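Side-chain contacts in dUTPase (Streptococcus mutans, PDB 3H6X), which probably catalyses the hydrolysis of dUTP to dUMP and diphosphate: residues Arg5-Ile10 / Gly97-Gln102; Val52-Gln57 / Gly122-Phe127; Lys21-Thr24 / Tyr30-Lys33; Thr38-Ser41 / Leu47-Thr50; Ser68-Lys73 / Ala101-Met106. All coordinates share one frame; numbering follows the deposited sequence.

All five contacts lie within one trimer-forming jelly-roll chain. Interactions 1 and 2 have centres about 10 Å apart and share the sheet of strands 6-9 and 52-55. Interactions 4 and 5, centres about 11 Å apart, meet where strand 45-49 runs beside strand 100-105, and interaction 1 ends on that same strand. Interaction 3 is tied to interaction 2 through strands 30-33 and 118-126. Along the chain, interaction 3 closes before interaction 4 opens; both lie within the loop closed by interaction 1, while interaction 2 encloses interaction 5. Centres of interactions 2 and 5 are about 22 Å apart; both touch the second subunit, so contacts on opposite sides of the chain's centre border the trimer interface.

Interaction 1 (Arg5-Ile10 / Gly97-Gln102); sequences RGFELI and GHIFAQ
Ile10 lays its terminal methyl, CD1, over the middle of the His98 imidazole, 3.3 Å above the ring plane. The C-H donor stands only 14° from the ring normal, which makes this a CH-pi contact over the face. The closest ring atom is ND1, with Ile10 CD1 at 3.3 Å. The Ile10 branch gets there because CG1 sits between the backbone N and the carbonyl carbon (chi1 61°), swinging the extended end of the chain across the ring; CG2 stays behind and rests near His98 CA at 3.9 Å. His98 holds its ring out with CG opposite the backbone N (chi1 -172°). On its other face lies Phe100 CD1, 4.2 Å above the plane and displaced toward the rim, so the imidazole is held between an aliphatic methyl and an aromatic carbon.

A second, lighter touch joins the same two segments deeper in: Ile99 CD1 reaches the edge of the Phe7 ring, near its plane, with CE1 of Phe7 4.4 Å away. Both of these side chains also pack on Leu62 of strand 60-66, in the barrel interior.

The polar end of the imidazole is turned to the backbone: Gly51 N bonds to His98 NE2, which must therefore act as acceptor. That bond, with a weak one from Thr50 N and apolar cover on both faces, limits the rotation of the buried ring.

Interaction 2 (Val52-Gln57 / Gly122-Phe127); sequences VKAYMQ and GVFMPF
Phe124 brings the far end of its ring against the backbone and side chains of the 52-57 segment. CZ of Phe124 reaches the methyl of Ala54, CB, at 4.4 Å, and its neighbour CE1 comes within 3.8 Å of the carbonyl oxygen of Tyr55. Both approach the ring obliquely, and no hydrogen bond crosses between the segments. The ring is delivered by a first torsion that sets CG opposite the carbonyl carbon and beside the backbone N (chi1 -69°).

Met56, present as selenomethionine, completes the contact near the plane of the ring, at its CD1-CE1 edge. Its CE is modelled too close to those carbons to be physical, so the exact placing of this methyl is doubtful. What can be relied on is the general direction: the CB of Met56 starts toward the 122-127 segment, and the chain beyond it is bent at chi3.

The neighbouring residues alternate in direction. Tyr55 points its CB away from Phe124, and its OH bonds to Asp131 OD2 of the second subunit; Met125, also selenomethionine, likewise turns away, toward the threefold contacts with the other chains.

Strand 52-55 pairs with strand 6-9, whereas 122-127 lies on strand 118-126, flanked by strands 30-33 and 60-66. Phe124 bridges these two sheets of the jelly roll: its ring also meets that of Phe7 on strand 6-9, with planes about 60° apart, and Ile130 of the second subunit packs against it.

Interaction 3 (Lys21-Thr24 / Tyr30-Lys33); sequences KRET and YDLK
Arg22 and Tyr30 form the tight part of a contact in which a loop runs beside strand 30-33, the outermost strand in this chain of a four-stranded jelly-roll sheet. Tyr30, Asp31 and Leu32 match the Tyr-Asp-Leu of the first conserved motif of trimeric dUTPases. Arg22 CG sits over one face of the Tyr30 ring, 3.5 Å from its centroid and 15° off the normal, a CH-pi contact. The chain of Arg22 then bends at chi3 (-67°), taking the guanidinium past the phenol, its plane 44° from that of the ring, so that NH1 can bond to Ala27 O. Water 3 links Arg22 NE to Tyr30 OH, which is also bonded to Ile130 N of the second subunit. One backbone bond ties the segments: Asp31 N gives its hydrogen to Lys21 O at 3.0 Å, nearly straight.

The other side is wet. Here Glu23 and Asp31 bring like charges near each other, with Glu23 OE1 4.1 Å from Asp31 OD2. Arg118 pairs with Glu23 and, in a long and weak ion pair, with Asp31, which probably eases the repulsion. Water carries the rest. Water 1 joins Lys21 N to Asp31 O. At the carboxylates, water 5 lies 2.6 Å from Glu23 OE1 and 2.7 Å from Asp31 OD2.

Interaction 4 (Thr38-Ser41 / Leu47-Thr50); sequences TEIS and LVPT
Thr38 and Val48 face each other from strands that run nearly antiparallel, at 163°, with axes 8.3 Å apart and no hydrogen bond between the two segments: side chains alone join them. Val48 CG2 makes two of the contacts. Set beside the backbone N by its first torsion (CG1 opposite that N, chi1 179°), it touches Thr38 CG2 at 4.1 Å and Ile40 CD1 at the same distance. Ile40 arrives with an extended chain and meets Val48 at about a right angle, so a single methyl fills the angle between two neighbours on the same face of strand 38-40.

Thr38 also has a polar side. Its side chain and that of Pro49 slide past each other in opposite directions, OG1 of Thr38 3.7 Å from Pro49 CD. The hydroxyl is hydrogen-bonded to Glu36 O; its contact with the proline carbon is van der Waals.

Ile40 and Val48 both pack onto Met103 of strand 100-105, and Val46 reaches Thr38 and Ile40. Strand 38-40 pairs with strand 111-113, while strand 45-49 pairs with 100-105, so the contact joins strand 38-40 of one small sheet to strand 45-49, an outermost strand of the next within this chain.

Interaction 5 (Ser68-Lys73 / Ala101-Met106); sequences SSNPRK and AQMKNM
Asn70 meets Met103 at the nitrogen end of its flat amide: ND2 lies 3.6 Å from CE of that selenomethionine, the two side chains crossing at about a right angle. The amide nitrogen is hydrogen-bonded to Asp66 OD1 and Val119 O, so the methyl rests against an amide already fixed in rotation. Met103 folds back to reach it, its chain bent at chi2 (-63°) and chi3 (-60°).

At the end of the other segment, CE of Met106, also selenomethionine, rests against Pro71 of the helix. It is 4.0 Å from CB and 3.8 Å from the carbonyl oxygen O of Pro71, a purely van der Waals touch reached by a bend at the end of the chain.

Leu76 and Leu78 of strand 76-78 pack on Met103. Pro71 and Arg72 pack on Gln102 of the second subunit, and Lys104 of the second subunit packs on Met106. The short helix 69-74 thus lies beside strand 100-105 through the methyls of Met103 and Met106, at the trimer interface. Ser68 and Ser69, just before or at this helix, match the Ser-Ser of the Arg-Ser-Ser motif, which in trimeric dUTPases binds the substrate phosphates.

Interaction 1 (Arg5-Ile10 / Gly97-Gln102)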
# COMPACT_ATOMS: atom_id res chain seq x y z
N ARG B 5 -12.38 1.62 -18.85
CA ARG B 5 -12.15 2.11 -17.49
C ARG B 5 -11.75 3.58 -17.55
O ARG B 5 -11.28 4.06 -18.58
CB ARG B 5 -11.06 1.29 -16.79
CG ARG B 5 -9.66 1.53 -17.39
CD ARG B 5 -8.67 0.44 -16.92
NE ARG B 5 -9.02 -0.89 -17.43
CZ ARG B 5 -8.64 -1.34 -18.62
NH1 ARG B 5 -7.90 -0.59 -19.43
NH2 ARG B 5 -9.00 -2.56 -19.01
N GLY B 6 -11.99 4.32 -16.46
CA GLY B 6 -11.61 5.72 -16.46
C GLY B 6 -12.29 6.51 -15.34
O GLY B 6 -12.89 5.92 -14.43
N PHE B 7 -12.18 7.84 -15.43
CA PHE B 7 -12.76 8.75 -14.44
C PHE B 7 -13.80 9.64 -15.07
O PHE B 7 -13.71 10.02 -16.24
CB PHE B 7 -11.67 9.67 -13.85
CG PHE B 7 -10.58 8.93 -13.15
CD1 PHE B 7 -10.74 8.53 -11.84
CD2 PHE B 7 -9.39 8.61 -13.80
CE1 PHE B 7 -9.72 7.83 -11.17
CE2 PHE B 7 -8.39 7.92 -13.15
CZ PHE B 7 -8.55 7.53 -11.83
N GLU B 8 -14.77 10.02 -14.24
CA GLU B 8 -15.77 11.01 -14.63
C GLU B 8 -15.96 11.96 -13.46
O GLU B 8 -15.81 11.57 -12.30
CB GLU B 8 -17.10 10.33 -14.95
CG GLU B 8 -17.06 9.51 -16.25
CD GLU B 8 -18.30 8.66 -16.44
OE1 GLU B 8 -19.07 8.50 -15.47
OE2 GLU B 8 -18.48 8.14 -17.57
N LEU B 9 -16.28 13.21 -13.75
CA LEU B 9 -16.70 14.12 -12.68
C LEU B 9 -18.01 13.66 -12.06
O LEU B 9 -18.93 13.21 -12.78
CB LEU B 9 -16.92 15.53 -13.25
CG LEU B 9 -15.69 16.25 -13.77
CD1 LEU B 9 -16.07 17.60 -14.36
CD2 LEU B 9 -14.67 16.43 -12.64
N ILE B 10 -18.12 13.77 -10.75
CA ILE B 10 -19.42 13.53 -10.12
C ILE B 10 -20.31 14.73 -10.43
O ILE B 10 -19.82 15.77 -10.84
CB ILE B 10 -19.32 13.31 -8.59
CG1 ILE B 10 -18.74 14.55 -7.91
CG2 ILE B 10 -18.47 12.09 -8.30
CD1 ILE B 10 -18.79 14.50 -6.39
N GLY B 97 -20.28 7.36 -5.92
CA GLY B 97 -18.95 6.80 -6.10
C GLY B 97 -17.86 7.83 -6.01
O GLY B 97 -16.72 7.61 -6.43
N HIS B 98 -18.20 8.97 -5.41
CA HIS B 98 -17.22 10.04 -5.20
C HIS B 98 -16.03 9.51 -4.41
O HIS B 98 -16.18 9.00 -3.30
CB HIS B 98 -17.88 11.17 -4.43
CG HIS B 98 -17.04 12.42 -4.30
ND1 HIS B 98 -17.42 13.47 -3.52
CD2 HIS B 98 -15.85 12.74 -4.85
CE1 HIS B 98 -16.49 14.43 -3.59
NE2 HIS B 98 -15.54 14.01 -4.40
N ILE B 99 -14.84 9.64 -4.98
CA ILE B 99 -13.63 9.17 -4.33
C ILE B 99 -13.08 10.23 -3.38
O ILE B 99 -12.95 11.39 -3.76
CB ILE B 99 -12.56 8.84 -5.40
CG1 ILE B 99 -13.01 7.63 -6.23
CG2 ILE B 99 -11.19 8.58 -4.74
CD1 ILE B 99 -12.21 7.47 -7.51
N PHE B 100 -12.86 9.84 -2.12
CA PHE B 100 -12.22 10.68 -1.12
C PHE B 100 -10.88 10.08 -0.73
O PHE B 100 -10.73 8.85 -0.70
CB PHE B 100 -13.07 10.77 0.15
CG PHE B 100 -14.33 11.58 -0.01
CD1 PHE B 100 -15.46 11.01 -0.59
CD2 PHE B 100 -14.39 12.90 0.44
CE1 PHE B 100 -16.63 11.76 -0.73
CE2 PHE B 100 -15.55 13.63 0.31
CZ PHE B 100 -16.67 13.07 -0.28
N ALA B 101 -9.92 10.95 -0.42
CA ALA B 101 -8.63 10.53 0.13
C ALA B 101 -8.60 10.83 1.64
O ALA B 101 -8.77 11.97 2.05
CB ALA B 101 -7.50 11.28 -0.57
N GLN B 102 -8.43 9.80 2.45
CA GLN B 102 -8.42 9.96 3.91
C GLN B 102 -7.03 10.37 4.39
O GLN B 102 -6.14 9.53 4.53
CB GLN B 102 -8.85 8.64 4.55
CG GLN B 102 -9.29 8.75 6.01
CD GLN B 102 -9.65 7.40 6.61
OE1 GLN B 102 -10.15 6.50 5.92
NE2 GLN B 102 -9.39 7.25 7.90

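Interaction 2 (Val52-Gln57 / Gly122-Phe127)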
# COMPACT_ATOMS: atom_id res chain seq x y z
N VAL B 52 -14.18 13.20 -8.39
CA VAL B 52 -14.35 12.20 -9.45
C VAL B 52 -14.81 10.83 -8.96
O VAL B 52 -14.69 10.50 -7.78
CB VAL B 52 -13.05 12.03 -10.27
CG1 VAL B 52 -12.67 13.34 -10.97
CG2 VAL B 52 -11.91 11.50 -9.41
N LYS B 53 -15.39 10.07 -9.88
CA LYS B 53 -15.73 8.66 -9.66
C LYS B 53 -15.01 7.86 -10.74
O LYS B 53 -14.54 8.43 -11.72
CB LYS B 53 -17.24 8.46 -9.77
CG LYS B 53 -17.85 9.05 -11.05
CD LYS B 53 -19.39 9.00 -11.02
CE LYS B 53 -19.98 9.62 -12.29
NZ LYS B 53 -21.49 9.75 -12.21
N ALA B 54 -14.90 6.55 -10.54
CA ALA B 54 -14.13 5.73 -11.49
C ALA B 54 -14.90 4.49 -11.89
O ALA B 54 -15.43 3.82 -11.04
CB ALA B 54 -12.78 5.33 -10.90
N TYR B 55 -14.94 4.20 -13.18
CA TYR B 55 -15.57 2.98 -13.69
C TYR B 55 -14.46 2.07 -14.19
O TYR B 55 -13.36 2.55 -14.51
CB TYR B 55 -16.58 3.31 -14.81
CG TYR B 55 -15.96 4.00 -16.00
CD1 TYR B 55 -15.50 3.26 -17.09
CD2 TYR B 55 -15.85 5.39 -16.04
CE1 TYR B 55 -14.94 3.89 -18.20
CE2 TYR B 55 -15.28 6.04 -17.13
CZ TYR B 55 -14.83 5.28 -18.20
OH TYR B 55 -14.25 5.93 -19.29
N MSE B 56 -14.71 0.77 -14.21
CA MSE B 56 -13.70 -0.18 -14.67
C MSE B 56 -14.40 -1.49 -15.05
O MSE B 56 -15.63 -1.60 -14.95
CB MSE B 56 -12.67 -0.43 -13.56
CG MSE B 56 -13.34 -0.93 -12.29
SE MSE B 56 -12.29 -0.58 -10.67
CE MSE B 56 -11.04 0.70 -11.41
N GLN B 57 -13.62 -2.47 -15.49
CA GLN B 57 -14.23 -3.73 -15.93
C GLN B 57 -14.38 -4.68 -14.77
O GLN B 57 -13.81 -4.46 -13.70
CB GLN B 57 -13.39 -4.37 -17.02
CG GLN B 57 -13.16 -3.41 -18.18
CD GLN B 57 -12.79 -4.09 -19.44
OE1 GLN B 57 -13.58 -4.86 -20.00
NE2 GLN B 57 -11.58 -3.80 -19.94
N GLY B 122 -3.80 7.25 -8.63
CA GLY B 122 -4.63 6.06 -8.79
C GLY B 122 -4.07 5.14 -9.88
O GLY B 122 -3.72 5.60 -10.96
N VAL B 123 -4.01 3.85 -9.57
CA VAL B 123 -3.53 2.85 -10.52
C VAL B 123 -4.59 1.77 -10.71
O VAL B 123 -5.10 1.22 -9.73
CB VAL B 123 -2.22 2.18 -10.01
CG1 VAL B 123 -1.70 1.19 -11.06
CG2 VAL B 123 -1.16 3.24 -9.68
N PHE B 124 -4.94 1.47 -11.96
CA PHE B 124 -5.91 0.42 -12.27
C PHE B 124 -5.18 -0.90 -12.48
O PHE B 124 -4.18 -0.93 -13.20
CB PHE B 124 -6.64 0.75 -13.57
CG PHE B 124 -7.58 1.93 -13.47
CD1 PHE B 124 -8.92 1.74 -13.16
CD2 PHE B 124 -7.13 3.22 -13.71
CE1 PHE B 124 -9.79 2.81 -13.10
CE2 PHE B 124 -8.00 4.30 -13.66
CZ PHE B 124 -9.33 4.10 -13.34
N MSE B 125 -5.69 -1.98 -11.88
CA MSE B 125 -4.99 -3.28 -11.94
C MSE B 125 -6.02 -4.42 -11.96
O MSE B 125 -7.15 -4.23 -11.53
CB MSE B 125 -4.06 -3.45 -10.74
CG MSE B 125 -2.98 -2.38 -10.65
SE MSE B 125 -1.81 -2.76 -9.16
CE MSE B 125 -0.60 -3.94 -9.96
N PRO B 126 -5.60 -5.60 -12.43
CA PRO B 126 -6.47 -6.79 -12.37
C PRO B 126 -6.40 -7.44 -10.99
O PRO B 126 -5.38 -7.35 -10.29
CB PRO B 126 -5.82 -7.74 -13.39
CG PRO B 126 -4.35 -7.38 -13.32
CD PRO B 126 -4.32 -5.88 -13.12
N PHE B 127 -7.48 -8.09 -10.59
CA PHE B 127 -7.46 -8.94 -9.40
C PHE B 127 -8.09 -10.30 -9.71
O PHE B 127 -8.74 -10.46 -10.73
CB PHE B 127 -8.16 -8.28 -8.21
CG PHE B 127 -9.66 -8.20 -8.33
CD1 PHE B 127 -10.26 -7.07 -8.86
CD2 PHE B 127 -10.47 -9.25 -7.89
CE1 PHE B 127 -11.63 -6.98 -8.96
CE2 PHE B 127 -11.86 -9.16 -7.99
CZ PHE B 127 -12.44 -8.01 -8.53

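Interaction 3 (Lys21-Thr24 / Tyr30-Lys33)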
# COMPACT_ATOMS: atom_id res chain seq x y z
N LYS B 21 -4.89 12.80 -14.88
CA LYS B 21 -4.06 12.38 -16.00
C LYS B 21 -2.74 11.84 -15.48
O LYS B 21 -2.39 12.04 -14.31
CB LYS B 21 -3.82 13.53 -16.97
CG LYS B 21 -2.96 14.64 -16.41
CD LYS B 21 -2.77 15.76 -17.44
CE LYS B 21 -2.00 16.94 -16.85
NZ LYS B 21 -1.82 18.03 -17.86
N ARG B 22 -2.00 11.14 -16.34
CA ARG B 22 -0.69 10.64 -15.95
C ARG B 22 0.33 11.71 -16.26
O ARG B 22 0.21 12.42 -17.28
CB ARG B 22 -0.34 9.36 -16.71
CG ARG B 22 -1.29 8.21 -16.43
CD ARG B 22 -0.79 6.94 -17.07
NE ARG B 22 -0.81 7.03 -18.52
CZ ARG B 22 0.08 6.42 -19.31
NH1 ARG B 22 1.05 5.70 -18.77
NH2 ARG B 22 -0.03 6.51 -20.62
N GLU B 23 1.33 11.85 -15.39
CA GLU B 23 2.30 12.92 -15.52
C GLU B 23 3.28 12.67 -16.66
O GLU B 23 3.75 13.62 -17.30
CB GLU B 23 3.06 13.14 -14.20
CG GLU B 23 4.05 14.29 -14.31
CD GLU B 23 4.69 14.67 -13.00
OE1 GLU B 23 4.11 14.35 -11.94
OE2 GLU B 23 5.77 15.29 -13.04
N THR B 24 3.61 11.41 -16.91
CA THR B 24 4.52 11.05 -17.99
C THR B 24 3.95 9.86 -18.75
O THR B 24 3.04 9.19 -18.28
CB THR B 24 5.93 10.70 -17.47
OG1 THR B 24 5.88 9.54 -16.63
CG2 THR B 24 6.53 11.86 -16.67
N TYR B 30 -2.51 7.83 -12.14
CA TYR B 30 -3.29 9.00 -12.55
C TYR B 30 -3.40 9.90 -11.34
O TYR B 30 -3.79 9.46 -10.27
CB TYR B 30 -4.69 8.57 -13.00
CG TYR B 30 -4.64 7.86 -14.32
CD1 TYR B 30 -4.39 6.49 -14.39
CD2 TYR B 30 -4.80 8.56 -15.52
CE1 TYR B 30 -4.30 5.85 -15.61
CE2 TYR B 30 -4.71 7.93 -16.75
CZ TYR B 30 -4.46 6.57 -16.78
OH TYR B 30 -4.37 5.92 -17.98
N ASP B 31 -3.05 11.17 -11.51
CA ASP B 31 -2.99 12.06 -10.34
C ASP B 31 -4.35 12.67 -10.04
O ASP B 31 -4.84 13.51 -10.80
CB ASP B 31 -1.93 13.14 -10.55
CG ASP B 31 -0.51 12.56 -10.64
OD1 ASP B 31 -0.16 11.71 -9.79
OD2 ASP B 31 0.24 12.98 -11.54
N LEU B 32 -4.95 12.26 -8.93
CA LEU B 32 -6.22 12.83 -8.48
C LEU B 32 -5.95 14.12 -7.71
O LEU B 32 -4.92 14.28 -7.06
CB LEU B 32 -6.99 11.82 -7.60
CG LEU B 32 -7.73 10.70 -8.35
CD1 LEU B 32 -6.78 9.62 -8.83
CD2 LEU B 32 -8.78 10.09 -7.43
N LYS B 33 -6.90 15.05 -7.80
CA LYS B 33 -6.70 16.39 -7.26
C LYS B 33 -7.74 16.72 -6.20
O LYS B 33 -8.77 16.06 -6.12
CB LYS B 33 -6.78 17.42 -8.39
CG LYS B 33 -5.59 17.35 -9.36
CD LYS B 33 -5.82 18.23 -10.59
CE LYS B 33 -4.56 18.28 -11.46
NZ LYS B 33 -4.78 19.08 -12.71
O HOH W 1 -3.90 14.95 -12.89
O HOH W 2 -0.60 14.63 -13.16
O HOH W 3 -3.44 7.66 -19.81
O HOH W 4 1.10 10.42 -13.02
O HOH W 5 2.76 12.49 -10.81

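Interaction 4 (Thr38-Ser41 / Leu47-Thr50)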
# COMPACT_ATOMS: atom_id res chain seq x y z
N THR B 38 -9.58 22.51 1.29
CA THR B 38 -9.81 21.63 2.43
C THR B 38 -8.75 21.85 3.50
O THR B 38 -7.55 21.74 3.25
CB THR B 38 -9.80 20.14 1.99
OG1 THR B 38 -10.84 19.90 1.04
CG2 THR B 38 -10.00 19.23 3.18
N GLU B 39 -9.21 22.20 4.70
CA GLU B 39 -8.31 22.38 5.84
C GLU B 39 -8.21 21.11 6.68
O GLU B 39 -9.21 20.43 6.93
CB GLU B 39 -8.83 23.50 6.75
CG GLU B 39 -8.53 24.90 6.27
CD GLU B 39 -9.07 25.94 7.24
OE1 GLU B 39 -10.28 25.89 7.54
OE2 GLU B 39 -8.28 26.78 7.71
N ILE B 40 -7.00 20.81 7.15
CA ILE B 40 -6.80 19.68 8.03
C ILE B 40 -6.07 20.14 9.29
O ILE B 40 -4.89 20.52 9.22
CB ILE B 40 -6.01 18.54 7.35
CG1 ILE B 40 -6.64 18.21 5.99
CG2 ILE B 40 -6.00 17.32 8.25
CD1 ILE B 40 -5.96 17.09 5.24
N SER B 41 -6.78 20.13 10.41
CA SER B 41 -6.21 20.54 11.69
C SER B 41 -5.03 19.66 12.12
O SER B 41 -4.89 18.52 11.69
CB SER B 41 -7.28 20.54 12.79
OG SER B 41 -8.35 21.39 12.42
N LEU B 47 -11.44 13.51 5.31
CA LEU B 47 -11.74 12.93 4.01
C LEU B 47 -11.70 14.05 2.97
O LEU B 47 -12.55 14.95 2.99
CB LEU B 47 -13.12 12.26 4.04
CG LEU B 47 -13.18 10.96 4.85
CD1 LEU B 47 -14.62 10.53 5.08
CD2 LEU B 47 -12.43 9.84 4.17
N VAL B 48 -10.71 14.01 2.08
CA VAL B 48 -10.52 15.09 1.12
C VAL B 48 -11.23 14.70 -0.19
O VAL B 48 -10.91 13.67 -0.77
CB VAL B 48 -9.02 15.31 0.88
CG1 VAL B 48 -8.77 16.43 -0.15
CG2 VAL B 48 -8.33 15.61 2.22
N PRO B 49 -12.19 15.53 -0.65
CA PRO B 49 -12.88 15.23 -1.90
C PRO B 49 -12.01 15.41 -3.11
O PRO B 49 -11.18 16.30 -3.18
CB PRO B 49 -14.00 16.28 -1.93
CG PRO B 49 -13.42 17.45 -1.19
CD PRO B 49 -12.58 16.84 -0.09
N THR B 50 -12.25 14.57 -4.11
CA THR B 50 -11.44 14.47 -5.27
C THR B 50 -12.29 14.90 -6.50
O THR B 50 -11.77 15.22 -7.57
CB THR B 50 -11.06 13.00 -5.22
OG1 THR B 50 -9.68 12.79 -4.90
CG2 THR B 50 -11.67 12.19 -6.25

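Interaction 5 (Ser68-Lys73 / Ala101-Met106)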
# COMPACT_ATOMS: atom_id res chain seq x y z
N SER B 68 4.50 10.69 -3.19
CA SER B 68 5.76 10.61 -2.47
C SER B 68 6.00 11.86 -1.64
O SER B 68 6.46 11.79 -0.51
CB SER B 68 6.91 10.41 -3.48
OG SER B 68 8.17 10.59 -2.85
N SER B 69 5.66 13.01 -2.20
CA SER B 69 5.99 14.27 -1.52
C SER B 69 5.03 14.63 -0.38
O SER B 69 5.31 15.53 0.41
CB SER B 69 6.03 15.42 -2.52
OG SER B 69 4.77 15.61 -3.12
N ASN B 70 3.91 13.92 -0.25
CA ASN B 70 2.95 14.29 0.80
C ASN B 70 3.57 14.31 2.21
O ASN B 70 3.48 15.31 2.89
CB ASN B 70 1.71 13.41 0.77
CG ASN B 70 0.72 13.83 -0.30
OD1 ASN B 70 0.82 14.93 -0.85
ND2 ASN B 70 -0.25 12.95 -0.59
N PRO B 71 4.22 13.21 2.62
CA PRO B 71 4.70 13.22 4.01
C PRO B 71 5.86 14.17 4.24
O PRO B 71 5.84 14.94 5.20
CB PRO B 71 5.16 11.78 4.27
CG PRO B 71 4.61 10.96 3.15
CD PRO B 71 4.21 11.85 2.03
N ARG B 72 6.88 14.11 3.40
CA ARG B 72 8.06 14.91 3.73
C ARG B 72 7.93 16.38 3.34
O ARG B 72 8.61 17.21 3.93
CB ARG B 72 9.36 14.27 3.23
CG ARG B 72 9.61 14.35 1.77
CD ARG B 72 11.04 13.89 1.50
NE ARG B 72 11.38 13.76 0.09
CZ ARG B 72 10.92 14.55 -0.88
NH1 ARG B 72 10.11 15.55 -0.60
NH2 ARG B 72 11.30 14.34 -2.14
N LYS B 73 7.05 16.70 2.40
CA LYS B 73 6.86 18.09 2.02
C LYS B 73 5.66 18.76 2.65
O LYS B 73 5.75 19.93 3.03
CB LYS B 73 6.76 18.22 0.50
CG LYS B 73 7.97 17.68 -0.21
CD LYS B 73 9.02 18.75 -0.32
CE LYS B 73 8.69 19.61 -1.51
NZ LYS B 73 8.87 21.04 -1.20
N ALA B 101 -9.92 10.95 -0.42
CA ALA B 101 -8.63 10.53 0.13
C ALA B 101 -8.60 10.83 1.64
O ALA B 101 -8.77 11.97 2.05
CB ALA B 101 -7.50 11.28 -0.57
N GLN B 102 -8.43 9.80 2.45
CA GLN B 102 -8.42 9.96 3.91
C GLN B 102 -7.03 10.37 4.39
O GLN B 102 -6.14 9.53 4.53
CB GLN B 102 -8.85 8.64 4.55
CG GLN B 102 -9.29 8.75 6.01
CD GLN B 102 -9.65 7.40 6.61
OE1 GLN B 102 -10.15 6.50 5.92
NE2 GLN B 102 -9.39 7.25 7.90
N MSE B 103 -6.84 11.67 4.61
CA MSE B 103 -5.50 12.23 4.87
C MSE B 103 -5.38 12.63 6.33
O MSE B 103 -6.31 13.21 6.91
CB MSE B 103 -5.26 13.45 4.00
CG MSE B 103 -5.52 13.24 2.52
SE MSE B 103 -4.32 11.90 1.77
CE MSE B 103 -2.61 12.77 2.17
N LYS B 104 -4.23 12.31 6.93
CA LYS B 104 -3.93 12.72 8.30
C LYS B 104 -2.82 13.76 8.30
O LYS B 104 -1.82 13.62 7.60
CB LYS B 104 -3.51 11.53 9.17
CG LYS B 104 -3.19 11.98 10.61
CD LYS B 104 -3.01 10.80 11.55
CE LYS B 104 -2.51 11.28 12.91
NZ LYS B 104 -2.44 10.15 13.88
N ASN B 105 -3.00 14.82 9.09
CA ASN B 105 -1.97 15.83 9.26
C ASN B 105 -1.10 15.44 10.45
O ASN B 105 -1.54 15.48 11.60
CB ASN B 105 -2.66 17.17 9.51
CG ASN B 105 -1.69 18.32 9.77
OD1 ASN B 105 -0.47 18.13 9.80
ND2 ASN B 105 -2.23 19.52 9.94
N MSE B 106 0.15 15.05 10.16
CA MSE B 106 1.10 14.62 11.18
C MSE B 106 1.75 15.77 11.94
O MSE B 106 2.43 15.53 12.94
CB MSE B 106 2.21 13.80 10.55
CG MSE B 106 1.75 12.57 9.84
SE MSE B 106 3.33 11.60 9.14
CE MSE B 106 4.02 12.93 7.90